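Local coordinates for phosphotyrosine protein phosphatase (Vibrio cholerae serotype O1, PDB 5Z3M) that hydrolyses phosphotyrosine in protein substrates as a low molecular weight protein tyrosine phosphatase, at the interface of chains A and B. Sequence-based numbering; all coordinates share one arbitrary frame. Chains: chain A/B, Phosphotyrosine protein phosphatase.

Contact 1 and contact 2 are neighbouring parts of one two-fold symmetric interface, with the centres of their C-alpha atoms about 8 Å apart. They share A:Pro67 and B:Asn70, which belong to the same loop of the two subunits, beyond helix 54-61. Contact 1 pairs the loops through the backbone and interleaves their side chains; contact 2 brings A:His66, poorly ordered, against B:Asn70 and B:Arg40 of strand 38-43. The centres lie about 16 Å and 13 Å from the nucleophile B:Cys12. The dimer is that of the deposited assembly, and the structure alone does not show whether it forms in solution.

Contact 1: the interface of chains A and B. Residues chain A 67-71; chain B 27, 66-70.
A:Val69 and B:Val69 run antiparallel past each other and form a beta bridge between two loops, one from each subunit. The amide N of A:Val69 gives a hydrogen bond to O of B:Val69 at 3.2 Å, and N of B:Val69 returns one to O of A:Val69 at 3.0 Å. Either side of this pair, the side chains interleave. A:Met68 reaches out nearly straight through chi2 (175°) and folds only at chi3, which lays its sulfur against one face of the B:Arg27 guanidinium, offset towards the rim. The separation there is 3.9 Å from SD of A:Met68 to NH1 of B:Arg27. Farther back along the same methionine, CG is met by the amide of B:Asn70, with ND2 of B:Asn70 3.4 Å from CG of A:Met68. B:Arg27 sits in helix 18-32 and fixes the rotation of that amide from within its own chain: its NH2 donates to OD1 of B:Asn70 at 2.9 Å, somewhat out of the guanidinium plane.

B:Met68 takes a different course. Though turned at both chi2 and chi3, it stays long and runs past the A:Met68 backbone, its CE 3.8 Å from CB of A:Met68. The two side chains cross at a slant, touching methyl to methyl and through SD and CE of B:Met68 against CB of A:Met68.

At the far end, A:Asn70 points its amide at the tip of the B:His66 imidazole, the planes turned 26° apart. ND2 of A:Asn70, 2.8 Å from NE2 of B:His66, can donate a hydrogen bond to it, coming in tilted from the ring plane; NE2 would then be the acceptor nitrogen. The ring gets there with CG anti to the backbone N (chi1 -176°). A:Pro71 closes this end, its CG touching the B:Pro67 ring and its CD resting 3.4 Å from CE1 of B:His66.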
# COMPACT_ATOMS: atom_id res chain seq x y z
N PRO A 67 3.47 2.46 5.12
CA PRO A 67 3.25 1.22 4.38
C PRO A 67 2.50 1.37 3.05
O PRO A 67 1.41 1.93 3.01
CB PRO A 67 2.44 0.38 5.36
CG PRO A 67 1.65 1.41 6.14
CD PRO A 67 2.42 2.69 6.13
N MET A 68 3.12 0.89 1.97
CA MET A 68 2.40 0.64 0.73
C MET A 68 1.65 -0.67 0.94
O MET A 68 2.25 -1.74 0.86
CB MET A 68 3.35 0.52 -0.46
CG MET A 68 3.40 1.72 -1.40
SD MET A 68 4.68 1.48 -2.66
CE MET A 68 6.02 0.85 -1.63
N VAL A 69 0.35 -0.59 1.21
CA VAL A 69 -0.41 -1.80 1.57
C VAL A 69 -1.11 -2.47 0.39
O VAL A 69 -1.79 -1.82 -0.42
CB VAL A 69 -1.44 -1.50 2.69
CG1 VAL A 69 -1.64 -0.03 2.85
CG2 VAL A 69 -2.77 -2.20 2.43
N ASN A 70 -0.92 -3.78 0.31
CA ASN A 70 -1.57 -4.62 -0.68
C ASN A 70 -3.04 -4.86 -0.34
O ASN A 70 -3.39 -5.00 0.83
CB ASN A 70 -0.86 -5.97 -0.79
CG ASN A 70 0.39 -5.89 -1.65
OD1 ASN A 70 1.42 -6.47 -1.31
ND2 ASN A 70 0.30 -5.19 -2.76
N PRO A 71 -3.90 -4.92 -1.36
CA PRO A 71 -5.32 -5.17 -1.09
C PRO A 71 -5.56 -6.55 -0.50
O PRO A 71 -4.73 -7.45 -0.64
CB PRO A 71 -5.98 -5.06 -2.48
CG PRO A 71 -4.98 -4.35 -3.33
CD PRO A 71 -3.64 -4.71 -2.80
N ARG B 27 3.10 5.05 -10.83
CA ARG B 27 3.96 3.91 -10.49
C ARG B 27 3.99 2.86 -11.59
O ARG B 27 5.06 2.38 -11.95
CB ARG B 27 3.51 3.27 -9.19
CG ARG B 27 4.44 3.53 -8.04
CD ARG B 27 3.76 3.25 -6.73
NE ARG B 27 4.03 4.31 -5.77
CZ ARG B 27 3.27 4.57 -4.71
NH1 ARG B 27 2.19 3.83 -4.48
NH2 ARG B 27 3.58 5.55 -3.89
N HIS B 66 -2.85 -2.86 -10.04
CA HIS B 66 -2.70 -3.37 -8.69
C HIS B 66 -2.55 -2.20 -7.72
O HIS B 66 -1.48 -1.61 -7.61
CB HIS B 66 -1.50 -4.30 -8.60
CG HIS B 66 -1.33 -4.94 -7.26
ND1 HIS B 66 -2.39 -5.47 -6.55
CD2 HIS B 66 -0.24 -5.15 -6.49
CE1 HIS B 66 -1.96 -5.96 -5.41
NE2 HIS B 66 -0.65 -5.79 -5.35
N PRO B 67 -3.63 -1.86 -7.00
CA PRO B 67 -3.68 -0.65 -6.18
C PRO B 67 -3.03 -0.84 -4.82
O PRO B 67 -3.72 -0.81 -3.80
CB PRO B 67 -5.18 -0.40 -6.04
CG PRO B 67 -5.77 -1.78 -6.06
CD PRO B 67 -4.86 -2.66 -6.85
N MET B 68 -1.71 -1.04 -4.81
CA MET B 68 -0.97 -1.19 -3.56
C MET B 68 -0.64 0.23 -3.06
O MET B 68 0.20 0.94 -3.62
CB MET B 68 0.26 -2.10 -3.80
CG MET B 68 1.66 -1.56 -3.48
SD MET B 68 2.43 -2.52 -2.15
CE MET B 68 4.16 -2.49 -2.61
N VAL B 69 -1.36 0.65 -2.02
CA VAL B 69 -1.51 2.09 -1.72
C VAL B 69 -0.95 2.60 -0.39
O VAL B 69 -1.31 2.10 0.67
CB VAL B 69 -2.99 2.50 -1.75
CG1 VAL B 69 -3.35 3.15 -3.07
CG2 VAL B 69 -3.89 1.30 -1.46
N ASN B 70 -0.10 3.62 -0.47
CA ASN B 70 0.26 4.41 0.70
C ASN B 70 -1.01 4.94 1.33
O ASN B 70 -1.97 5.24 0.61
CB ASN B 70 1.19 5.57 0.33
CG ASN B 70 2.59 5.11 -0.03
OD1 ASN B 70 3.15 5.51 -1.05
ND2 ASN B 70 3.17 4.28 0.82

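Contact 2: the interface of chains A and B. Residues chain A 66-67; chain B 40, 70-71, 73.
A:His66 projects from its loop into chain B, where B:Arg40 meets the outer edge of the imidazole and the amide of B:Asn70 overhangs one corner of it. Its position is only approximate, because this histidine is poorly ordered, and the contacts that follow should be read with that in mind.

The polar contact is edge to edge. NH1 of B:Arg40 lies in the plane of the imidazole, and ring and guanidinium are nearly coplanar. NE2 of A:His66 and NH1 of B:Arg40 are 2.9 Å apart, compatible with a hydrogen bond in which the guanidinium donates and the ring nitrogen accepts. NH1 also sits implausibly near CD2, which makes the details of the bond doubtful. If it forms, the arginine charge would probably disfavour a proton on NE2. B:Arg40 comes from strand 38-43 and makes its turn at chi2 (-85°), which brings the guanidinium round to the histidine.

The second kind of contact is between amides and the faces of the ring at its CE1 corner. On one face ND2 of B:Asn70 stands nearly above CE1, while CG of B:Asn70 is beyond the rim, 3.4 Å from CE1 of A:His66, with the planes 24° apart. CG of A:His66 is anti to its backbone N (chi1 175°), which carries the imidazole away from its own loop and towards that amide. B:Gln73 comes to the opposite face over the same corner, its side-chain nitrogen NE2 lying 3.7 Å from CE1 of A:His66, so that the imidazole tip lies between the two amides.

Apolar packing finishes the patch at the base of the histidine. The A:Pro67 and B:Pro71 rings meet at about a right angle, with CD of A:Pro67 3.9 Å from CG of B:Pro71. CD of B:Pro71 also rests against the backbone carbonyl O of A:Pro67, 3.2 Å away.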
# COMPACT_ATOMS: atom_id res chain seq x y z
N HIS A 66 5.69 3.50 7.07
CA HIS A 66 4.98 4.16 5.99
C HIS A 66 4.64 3.10 4.96
O HIS A 66 5.41 2.86 4.05
CB HIS A 66 5.83 5.27 5.39
CG HIS A 66 5.21 5.92 4.19
ND1 HIS A 66 3.85 5.99 4.01
CD2 HIS A 66 5.77 6.53 3.13
CE1 HIS A 66 3.59 6.62 2.88
NE2 HIS A 66 4.74 6.96 2.32
N PRO A 67 3.47 2.46 5.12
CA PRO A 67 3.25 1.22 4.38
C PRO A 67 2.50 1.37 3.05
O PRO A 67 1.41 1.93 3.01
CB PRO A 67 2.44 0.38 5.36
CG PRO A 67 1.65 1.41 6.14
CD PRO A 67 2.42 2.69 6.13
N ARG B 40 4.35 10.44 -4.83
CA ARG B 40 3.49 10.34 -3.66
C ARG B 40 2.16 11.00 -3.90
O ARG B 40 1.98 11.76 -4.86
CB ARG B 40 4.14 10.99 -2.43
CG ARG B 40 5.59 10.64 -2.23
CD ARG B 40 5.79 9.35 -1.47
NE ARG B 40 7.21 9.10 -1.27
CZ ARG B 40 7.73 8.46 -0.22
NH1 ARG B 40 6.93 7.98 0.72
NH2 ARG B 40 9.03 8.29 -0.12
N ASN B 70 -0.10 3.62 -0.47
CA ASN B 70 0.26 4.41 0.70
C ASN B 70 -1.01 4.94 1.33
O ASN B 70 -1.97 5.24 0.61
CB ASN B 70 1.19 5.57 0.33
CG ASN B 70 2.59 5.11 -0.03
OD1 ASN B 70 3.15 5.51 -1.05
ND2 ASN B 70 3.17 4.28 0.82
N PRO B 71 -1.06 5.04 2.67
CA PRO B 71 -2.26 5.60 3.30
C PRO B 71 -2.35 7.11 3.15
O PRO B 71 -1.39 7.76 2.73
CB PRO B 71 -2.12 5.20 4.78
CG PRO B 71 -0.72 4.71 4.95
CD PRO B 71 -0.00 4.74 3.65
N GLN B 73 -2.22 10.83 3.51
CA GLN B 73 -1.61 11.95 4.21
C GLN B 73 -2.25 13.24 3.74
O GLN B 73 -2.86 13.30 2.67
CB GLN B 73 -0.10 12.01 3.98
CG GLN B 73 0.58 10.67 3.81
CD GLN B 73 1.69 10.74 2.79
OE1 GLN B 73 1.49 11.21 1.67
NE2 GLN B 73 2.87 10.28 3.17